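Sigma-c capsid protein (Avian reovirus, PDB 2VRS) forms the homotrimeric fibre of the avian reovirus capsid, attaches the virus to host cells and induces apoptosis of the cell. Local coordinates at the interface of chains A and B. Coordinates in Å, arbitrary orientation; residue numbers count along the deposited sequence, not the author numbering. Chains: chain A/B, Sigma-c capsid protein.

The interface of chains A and B. Residues chain A 19-20, 23; chain B 20, 23-24, 27.
A:Asn23 reaches across to chain B and sets its side-chain amide against the backbone of the neighbouring helix. Its amide nitrogen ND2 donates a hydrogen bond to the main-chain oxygen of B:Ile20. The bond is long, 3.3 Å from A:Asn23 ND2 to B:Ile20 O, and moderately bent, with 148° at the hydrogen. The acceptor lies nearly in the plane of the A:Asn23 amide, while the nitrogen sits somewhat tilted from the carbonyl plane of B:Ile20. Beyond the bond, ND2 of A:Asn23 touches CB of B:Asn23 at 3.7 Å. The two asparagine side chains run at about a right angle, and their amide planes are 60° apart, so they do not stack.

B:Ile20 supplies the tight part of the contact. Its longer branch meets A:Ile20, with B:Ile20 CD1 3.6 Å from A:Ile20 CG1. These two side chains also cross at about a right angle. In B:Ile20, CG1 stands anti to the carbonyl carbon (chi1 -69°), which sends the two branches to different neighbours. The CG2 methyl of B:Ile20 packs on CB of A:Asp19 at 3.6 Å. B:Ile27 approaches A:Asn23 from the other end: its CD1 methyl lies 3.7 Å from the amide carbon CG of A:Asn23 and also touches the backbone oxygen O and the side-chain oxygen OD1 of A:Asn23. The A:Asn23 amide is thus wedged between B:Ile20 and B:Ile27.

The looser side is at B:Asn23 and B:Gly24, which bury little. B:Gly24 adds a distant contact, its CA 4.0 Å from OD1 of A:Asn23. At A:Asp19 the CB packs, while the carboxylate points away from B:Ile20.

Both partners lie in helix 8-38, which forms the trimeric alpha-helical coiled coil. The patch is in the middle of this helix, on the N-terminal side of the beta-rich part of the fibre fragment, and helps hold neighbouring chains of the homotrimer together.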
ATOM      1  N   ASP A  19      65.165 -21.415   4.134  1.00 19.07           N
ATOM      2  CA  ASP A  19      63.825 -21.913   3.772  1.00 18.40           C
ATOM      3  C   ASP A  19      62.834 -21.902   4.940  1.00 18.98           C
ATOM      4  O   ASP A  19      61.648 -21.652   4.763  1.00 20.19           O
ATOM      5  CB  ASP A  19      63.911 -23.334   3.222  1.00 17.90           C
ATOM      6  CG  ASP A  19      64.697 -23.406   1.941  1.00 25.10           C
ATOM      7  OD1 ASP A  19      64.752 -22.403   1.195  1.00 23.00           O
ATOM      8  OD2 ASP A  19      65.215 -24.494   1.683  1.00 20.22           O
ATOM      9  N   ILE A  20      63.315 -22.220   6.138  1.00 18.50           N
ATOM     10  CA  ILE A  20      62.480 -22.195   7.356  1.00 18.00           C
ATOM     11  C   ILE A  20      62.052 -20.747   7.614  1.00 21.85           C
ATOM     12  O   ILE A  20      60.868 -20.483   7.908  1.00 20.46           O
ATOM     13  CB  ILE A  20      63.243 -22.814   8.575  1.00 17.30           C
ATOM     14  CG1 ILE A  20      63.450 -24.303   8.342  1.00 18.02           C
ATOM     15  CG2 ILE A  20      62.478 -22.586   9.880  1.00 20.86           C
ATOM     16  CD1 ILE A  20      64.549 -24.932   9.260  1.00 21.21           C
ATOM     17  N   ASN A  23      59.426 -19.727   5.102  1.00 18.20           N
ATOM     18  CA  ASN A  23      58.149 -20.315   5.568  1.00 25.04           C
ATOM     19  C   ASN A  23      57.534 -19.535   6.725  1.00 23.49           C
ATOM     20  O   ASN A  23      56.328 -19.295   6.731  1.00 21.08           O
ATOM     21  CB  ASN A  23      58.293 -21.771   5.984  1.00 20.90           C
ATOM     22  CG  ASN A  23      58.318 -22.742   4.808  1.00 19.32           C
ATOM     23  OD1 ASN A  23      58.064 -22.383   3.671  1.00 23.00           O
ATOM     24  ND2 ASN A  23      58.661 -23.993   5.101  1.00 22.47           N
TER
ATOM     25  N   ILE B  20      60.277 -29.325   5.757  1.00 24.27           N
ATOM     26  CA  ILE B  20      60.227 -27.936   5.239  1.00 23.25           C
ATOM     27  C   ILE B  20      59.411 -27.885   3.965  1.00 24.17           C
ATOM     28  O   ILE B  20      58.593 -26.964   3.758  1.00 24.78           O
ATOM     29  CB  ILE B  20      61.668 -27.372   4.988  1.00 19.25           C
ATOM     30  CG1 ILE B  20      62.374 -27.172   6.316  1.00 17.29           C
ATOM     31  CG2 ILE B  20      61.657 -26.052   4.096  1.00 23.58           C
ATOM     32  CD1 ILE B  20      63.929 -27.161   6.180  1.00 19.06           C
ATOM     33  N   ASN B  23      55.741 -28.333   4.787  1.00 21.40           N
ATOM     34  CA  ASN B  23      55.264 -27.016   5.268  1.00 22.86           C
ATOM     35  C   ASN B  23      55.016 -26.044   4.115  1.00 23.44           C
ATOM     36  O   ASN B  23      53.960 -25.411   4.066  1.00 20.53           O
ATOM     37  CB  ASN B  23      56.196 -26.440   6.335  1.00 21.96           C
ATOM     38  CG  ASN B  23      56.035 -27.115   7.690  1.00 27.13           C
ATOM     39  OD1 ASN B  23      55.150 -27.972   7.890  1.00 28.42           O
ATOM     40  ND2 ASN B  23      56.898 -26.729   8.637  1.00 26.35           N
ATOM     41  N   GLY B  24      55.951 -25.991   3.163  1.00 18.91           N
ATOM     42  CA  GLY B  24      55.824 -25.157   1.953  1.00 22.82           C
ATOM     43  C   GLY B  24      54.554 -25.479   1.182  1.00 23.62           C
ATOM     44  O   GLY B  24      53.807 -24.572   0.794  1.00 22.43           O
ATOM     45  N   ILE B  27      51.537 -24.287   2.948  1.00 19.65           N
ATOM     46  CA  ILE B  27      51.451 -22.819   2.856  1.00 19.20           C
ATOM     47  C   ILE B  27      50.820 -22.403   1.523  1.00 19.01           C
ATOM     48  O   ILE B  27      49.993 -21.469   1.497  1.00 20.91           O
ATOM     49  CB  ILE B  27      52.852 -22.112   3.114  1.00 19.45           C
ATOM     50  CG1 ILE B  27      53.171 -22.120   4.615  1.00 15.88           C
ATOM     51  CG2 ILE B  27      52.901 -20.689   2.540  1.00 20.36           C
ATOM     52  CD1 ILE B  27      54.653 -21.976   4.983  1.00 17.68           C
TER